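Local atomic coordinates of p-47 protein (PDB entry 5WIX), a protein that is of unknown function but adopts the TULIP-domain fold of bactericidal/permeability-increasing protein, and so might bind lipids or other hydrophobic molecules. Residues I104-L109 against V137-L142; E335-F340 against E352-P357. All blocks are in the same frame, centred on the assembly; numbering follows the deposited sequence.

Contact 1: I104-L109 against V137-L142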
loop_
_atom_site.group_PDB
_atom_site.type_symbol
_atom_site.label_atom_id
_atom_site.label_comp_id
_atom_site.label_asym_id
_atom_site.label_seq_id
_atom_site.Cartn_x
_atom_site.Cartn_y
_atom_site.Cartn_z
ATOM N N ILE A 104 -4.813 9.794 30.626
ATOM C CA ILE A 104 -4.217 9.220 29.437
ATOM C C ILE A 104 -4.402 7.713 29.423
ATOM O O ILE A 104 -3.941 6.989 30.320
ATOM C CB ILE A 104 -2.734 9.573 29.340
ATOM C CG1 ILE A 104 -2.573 11.091 29.193
ATOM C CG2 ILE A 104 -2.089 8.823 28.191
ATOM C CD1 ILE A 104 -1.196 11.530 28.750
ATOM N N LEU A 105 -5.098 7.263 28.389
ATOM C CA LEU A 105 -5.480 5.869 28.233
ATOM C C LEU A 105 -4.749 5.215 27.080
ATOM O O LEU A 105 -4.242 5.891 26.188
ATOM C CB LEU A 105 -6.986 5.764 27.994
ATOM C CG LEU A 105 -7.806 6.641 28.929
ATOM C CD1 LEU A 105 -9.267 6.719 28.503
ATOM C CD2 LEU A 105 -7.678 6.048 30.309
ATOM N N GLU A 106 -4.696 3.892 27.114
ATOM C CA GLU A 106 -4.361 3.093 25.944
ATOM C C GLU A 106 -5.577 2.242 25.646
ATOM O O GLU A 106 -6.127 1.622 26.561
ATOM C CB GLU A 106 -3.136 2.208 26.180
ATOM C CG GLU A 106 -1.807 2.894 25.951
ATOM C CD GLU A 106 -0.654 1.914 26.060
ATOM O OE1 GLU A 106 0.396 2.146 25.419
ATOM O OE2 GLU A 106 -0.805 0.901 26.782
ATOM N N ILE A 107 -6.016 2.228 24.389
ATOM C CA ILE A 107 -7.200 1.457 24.005
ATOM C C ILE A 107 -6.990 0.575 22.765
ATOM O O ILE A 107 -6.115 0.841 21.936
ATOM C CB ILE A 107 -8.402 2.376 23.728
ATOM C CG1 ILE A 107 -8.409 3.568 24.672
ATOM C CG2 ILE A 107 -9.693 1.613 23.888
ATOM C CD1 ILE A 107 -9.722 4.308 24.670
ATOM N N LYS A 108 -7.812 -0.472 22.657
ATOM C CA LYS A 108 -7.753 -1.416 21.550
ATOM C C LYS A 108 -8.700 -1.055 20.398
ATOM O O LYS A 108 -9.866 -0.675 20.597
ATOM C CB LYS A 108 -8.065 -2.836 22.039
ATOM C CG LYS A 108 -8.164 -3.861 20.908
ATOM C CD LYS A 108 -8.558 -5.246 21.397
ATOM C CE LYS A 108 -7.353 -6.000 21.917
ATOM N NZ LYS A 108 -7.603 -7.463 21.945
ATOM N N LEU A 109 -8.175 -1.173 19.187
ATOM C CA LEU A 109 -9.006 -1.131 18.005
ATOM C C LEU A 109 -9.115 -2.525 17.400
ATOM O O LEU A 109 -8.173 -3.326 17.450
ATOM C CB LEU A 109 -8.439 -0.165 16.984
ATOM C CG LEU A 109 -8.228 1.241 17.513
ATOM C CD1 LEU A 109 -7.806 2.140 16.372
ATOM C CD2 LEU A 109 -9.508 1.731 18.146
ATOM N N VAL A 137 -9.181 -4.726 27.933
ATOM C CA VAL A 137 -8.564 -4.050 26.787
ATOM C C VAL A 137 -8.610 -2.511 26.903
ATOM O O VAL A 137 -8.690 -1.798 25.890
ATOM C CB VAL A 137 -9.217 -4.493 25.424
ATOM C CG1 VAL A 137 -8.999 -5.998 25.146
ATOM C CG2 VAL A 137 -10.693 -4.154 25.388
ATOM N N ILE A 138 -8.580 -2.008 28.141
ATOM C CA ILE A 138 -8.294 -0.588 28.423
ATOM C C ILE A 138 -7.266 -0.481 29.543
ATOM O O ILE A 138 -7.442 -1.063 30.615
ATOM C CB ILE A 138 -9.515 0.239 28.881
ATOM C CG1 ILE A 138 -10.686 0.136 27.926
ATOM C CG2 ILE A 138 -9.128 1.704 29.011
ATOM C CD1 ILE A 138 -11.673 1.293 28.083
ATOM N N VAL A 139 -6.194 0.263 29.305
ATOM C CA VAL A 139 -5.198 0.460 30.347
ATOM C C VAL A 139 -5.187 1.965 30.696
ATOM O O VAL A 139 -5.484 2.809 29.854
ATOM C CB VAL A 139 -3.788 -0.101 29.892
ATOM C CG1 VAL A 139 -2.642 0.561 30.633
ATOM C CG2 VAL A 139 -3.710 -1.618 30.086
ATOM N N SER A 140 -4.917 2.294 31.955
ATOM C CA SER A 140 -4.785 3.682 32.360
ATOM C C SER A 140 -3.300 3.995 32.539
ATOM O O SER A 140 -2.587 3.295 33.284
ATOM C CB SER A 140 -5.569 3.937 33.653
ATOM O OG SER A 140 -5.918 5.298 33.781
ATOM N N ASP A 141 -2.817 5.021 31.841
ATOM C CA ASP A 141 -1.389 5.311 31.883
ATOM C C ASP A 141 -1.126 6.394 32.875
ATOM O O ASP A 141 -0.323 6.218 33.783
ATOM C CB ASP A 141 -0.853 5.719 30.519
ATOM C CG ASP A 141 -0.995 4.621 29.501
ATOM O OD1 ASP A 141 -1.247 3.469 29.900
ATOM O OD2 ASP A 141 -0.863 4.903 28.295
ATOM N N LEU A 142 -1.801 7.519 32.679
ATOM C CA LEU A 142 -1.798 8.608 33.648
ATOM C C LEU A 142 -3.212 8.869 34.050
ATOM O O LEU A 142 -4.124 8.660 33.252
ATOM C CB LEU A 142 -1.203 9.863 33.064
ATOM C CG LEU A 142 0.238 10.063 33.463
ATOM C CD1 LEU A 142 0.803 11.111 32.553
ATOM C CD2 LEU A 142 0.288 10.489 34.912
#
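Segments Ile-104 to Leu-109 and Val-137 to Leu-142 form an antiparallel beta pairing interrupted by a classic beta bulge, within one of the antiparallel sheets of this TULIP-like protein. The bulge shows how one carbonyl can absorb an extra residue: Asp-141 and Leu-142 together face Ile-104, whose O accepts from Asp-141 N at 2.7 Å, nearly in line with the C=O bond, and from Leu-142 N at 3.2 Å, in the carbonyl plane on a lone pair. Ile-104 N returns a nearly straight bond to Leu-142 O (2.9 Å). Beyond the bulge, the regular pair Glu-106 and Val-139 is joined by Glu-106 N to Val-139 O (3.0 Å) and by the reverse bond from Val-139 N to Glu-106 O.

The two faces of the pairing differ. Leu-105, Ile-107, Ile-138 and Ser-140 share one face, where helix 153-159 packs on Leu-105 through Ile-159 and Phe-162 adds to the cover. On the face of Glu-106, the bulged Asp-141 brings its carboxylate across the Glu-106 side chain at about a right angle, the two carboxylate planes turned 72° apart. Glu-106 OE2 and Asp-141 OD1 are 4.1 Å apart, a juxtaposition of like charges probably eased by Arg-79 of neighbouring strand 78-85, which makes a salt bridge to Asp-141 OD2 and a weak, long ion pair with Glu-106 OE1.

At the other end, past the last beta bridge, contact passes to aliphatic carbon. Lys-108 first runs extended, CG anti to the backbone N, and then bends at its third torsion (chi3 -83°), which places CE 3.6 Å from Val-137 CG1.

Contact 2: E335-F340 against E352-P357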
loop_
_atom_site.group_PDB
_atom_site.type_symbol
_atom_site.label_atom_id
_atom_site.label_comp_id
_atom_site.label_asym_id
_atom_site.label_seq_id
_atom_site.Cartn_x
_atom_site.Cartn_y
_atom_site.Cartn_z
ATOM N N GLU A 335 20.395 -6.333 -23.777
ATOM C CA GLU A 335 20.185 -5.908 -22.388
ATOM C C GLU A 335 19.834 -4.427 -22.394
ATOM O O GLU A 335 20.524 -3.620 -23.024
ATOM C CB GLU A 335 21.405 -6.153 -21.503
ATOM C CG GLU A 335 21.145 -5.774 -20.032
ATOM C CD GLU A 335 22.378 -5.851 -19.128
ATOM O OE1 GLU A 335 22.296 -6.478 -18.047
ATOM O OE2 GLU A 335 23.422 -5.267 -19.483
ATOM N N CYS A 336 18.760 -4.067 -21.695
ATOM C CA CYS A 336 18.223 -2.711 -21.798
ATOM C C CYS A 336 17.565 -2.235 -20.511
ATOM O O CYS A 336 16.508 -2.742 -20.105
ATOM C CB CYS A 336 17.211 -2.625 -22.946
ATOM S SG CYS A 336 16.435 -1.001 -23.126
ATOM N N ILE A 337 18.200 -1.240 -19.898
ATOM C CA ILE A 337 17.740 -0.622 -18.663
ATOM C C ILE A 337 16.679 0.455 -18.915
ATOM O O ILE A 337 16.918 1.407 -19.665
ATOM C CB ILE A 337 18.906 0.007 -17.939
ATOM C CG1 ILE A 337 20.110 -0.941 -17.955
ATOM C CG2 ILE A 337 18.491 0.422 -16.535
ATOM C CD1 ILE A 337 19.894 -2.207 -17.186
ATOM N N THR A 338 15.506 0.309 -18.303
ATOM C CA THR A 338 14.504 1.366 -18.363
ATOM C C THR A 338 14.295 1.932 -16.969
ATOM O O THR A 338 14.637 1.273 -15.986
ATOM C CB THR A 338 13.175 0.871 -18.912
ATOM O OG1 THR A 338 12.710 -0.209 -18.096
ATOM C CG2 THR A 338 13.365 0.367 -20.302
ATOM N N LYS A 339 13.720 3.136 -16.891
ATOM C CA LYS A 339 13.638 3.882 -15.632
ATOM C C LYS A 339 12.255 4.444 -15.298
ATOM O O LYS A 339 11.600 5.044 -16.146
ATOM C CB LYS A 339 14.643 5.040 -15.653
ATOM C CG LYS A 339 14.620 5.920 -14.420
ATOM C CD LYS A 339 15.589 7.104 -14.542
ATOM C CE LYS A 339 15.670 7.910 -13.228
ATOM N NZ LYS A 339 16.591 9.087 -13.290
ATOM N N PHE A 340 11.838 4.274 -14.045
ATOM C CA PHE A 340 10.593 4.850 -13.547
ATOM C C PHE A 340 10.630 6.362 -13.665
ATOM O O PHE A 340 11.679 6.973 -13.510
ATOM C CB PHE A 340 10.365 4.434 -12.096
ATOM C CG PHE A 340 9.227 5.147 -11.418
ATOM C CD1 PHE A 340 7.936 4.650 -11.492
ATOM C CD2 PHE A 340 9.455 6.290 -10.667
ATOM C CE1 PHE A 340 6.889 5.297 -10.853
ATOM C CE2 PHE A 340 8.417 6.936 -10.021
ATOM C CZ PHE A 340 7.136 6.441 -10.112
ATOM N N GLU A 352 11.141 5.220 -19.242
ATOM C CA GLU A 352 11.916 5.597 -20.392
ATOM C C GLU A 352 13.196 4.782 -20.455
ATOM O O GLU A 352 13.534 4.041 -19.530
ATOM C CB GLU A 352 12.209 7.089 -20.362
ATOM C CG GLU A 352 13.176 7.514 -19.324
ATOM C CD GLU A 352 13.255 9.016 -19.230
ATOM O OE1 GLU A 352 12.539 9.676 -20.027
ATOM O OE2 GLU A 352 14.021 9.522 -18.373
ATOM N N ILE A 353 13.878 4.900 -21.584
ATOM C CA ILE A 353 15.117 4.187 -21.825
ATOM C C ILE A 353 16.261 4.859 -21.088
ATOM O O ILE A 353 16.478 6.053 -21.264
ATOM C CB ILE A 353 15.425 4.150 -23.329
ATOM C CG1 ILE A 353 14.268 3.483 -24.075
ATOM C CG2 ILE A 353 16.773 3.456 -23.593
ATOM C CD1 ILE A 353 14.212 1.951 -23.888
ATOM N N TYR A 354 16.993 4.102 -20.270
ATOM C CA TYR A 354 18.147 4.643 -19.539
ATOM C C TYR A 354 19.439 4.319 -20.276
ATOM O O TYR A 354 20.293 5.183 -20.491
ATOM C CB TYR A 354 18.193 4.077 -18.123
ATOM C CG TYR A 354 19.329 4.586 -17.251
ATOM C CD1 TYR A 354 19.252 5.832 -16.634
ATOM C CD2 TYR A 354 20.460 3.807 -17.010
ATOM C CE1 TYR A 354 20.279 6.300 -15.818
ATOM C CE2 TYR A 354 21.492 4.268 -16.192
ATOM C CZ TYR A 354 21.395 5.517 -15.599
ATOM O OH TYR A 354 22.413 5.985 -14.789
ATOM N N SER A 355 19.570 3.060 -20.673
ATOM C CA SER A 355 20.757 2.623 -21.389
ATOM C C SER A 355 20.500 1.371 -22.200
ATOM O O SER A 355 19.611 0.579 -21.890
ATOM C CB SER A 355 21.887 2.354 -20.409
ATOM O OG SER A 355 21.622 1.160 -19.695
ATOM N N THR A 356 21.303 1.175 -23.229
ATOM C CA THR A 356 21.262 -0.083 -23.938
ATOM C C THR A 356 22.661 -0.651 -23.920
ATOM O O THR A 356 23.421 -0.498 -24.882
ATOM C CB THR A 356 20.730 0.076 -25.364
ATOM O OG1 THR A 356 21.153 1.337 -25.896
ATOM C CG2 THR A 356 19.236 0.061 -25.320
ATOM N N PRO A 357 23.012 -1.293 -22.798
ATOM C CA PRO A 357 24.372 -1.823 -22.660
ATOM C C PRO A 357 24.639 -3.018 -23.577
ATOM O O PRO A 357 25.801 -3.354 -23.780
ATOM C CB PRO A 357 24.460 -2.212 -21.172
ATOM C CG PRO A 357 23.074 -2.279 -20.671
ATOM C CD PRO A 357 22.227 -1.402 -21.553
#
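Glu-335 to Phe-340 and Glu-352 to Pro-357 are facing parts of a long beta hairpin, strands 328-343 and 348-363, in a sheet of this TULIP-like protein, and a classic beta bulge shifts their register by one residue.

Backbone hydrogen bonds define it. Tyr-354 and Ser-355 both face Ile-337, whose O takes Tyr-354 N at 2.8 Å and Ser-355 N at 3.3 Å, while Ile-337 N donates to Ser-355 O. Past the bulge, Lys-339 and Glu-352 make a regular hydrogen-bonded pair, with Lys-339 N 2.8 Å from Glu-352 O.

Side-chain packing on the Tyr-354 side is aliphatic against aromatic. An anti first torsion (chi1 -179°) sends Tyr-354 CG alongside Ile-337, both side chains pointing the same way. Ring carbon CD2 meets Ile-337 CG2 at 3.9 Å, and CD1, the other ring carbon next to CG, has Lys-339 CD nearby at 4.4 Å.

A sulfur and methyl cluster gathers about Thr-338 and Ile-353, with Cys-336 and Thr-356 beside them; Arg-388 of helix 370-390 touches Cys-336, Ile-353 and Thr-356. Ile-353 CD1 rests against both Cys-336 SG (3.8 Å) and Thr-338 CG2 (4.0 Å), and the same SG is 3.7 Å from Thr-356 CG2.

Contacts 1 and 2 solve one problem twice: an extra residue enters an antiparallel pair, and a carbonyl, that of Ile-104 or Ile-337, accepts two N-H groups. They belong to different sheets on opposite sides of the chain's centre, their own centres about 53 Å apart and their nearest atoms about 31 Å. Contact 2 ties the arms of one hairpin, whereas contact 1 joins strands with another strand between them in sequence. Both are partly buried, with a helix against one face. The chemistry at the bulge differs: a carboxylate, Asp-141, probably balanced by an arginine outside the pair, against an exposed aromatic residue, Tyr-354.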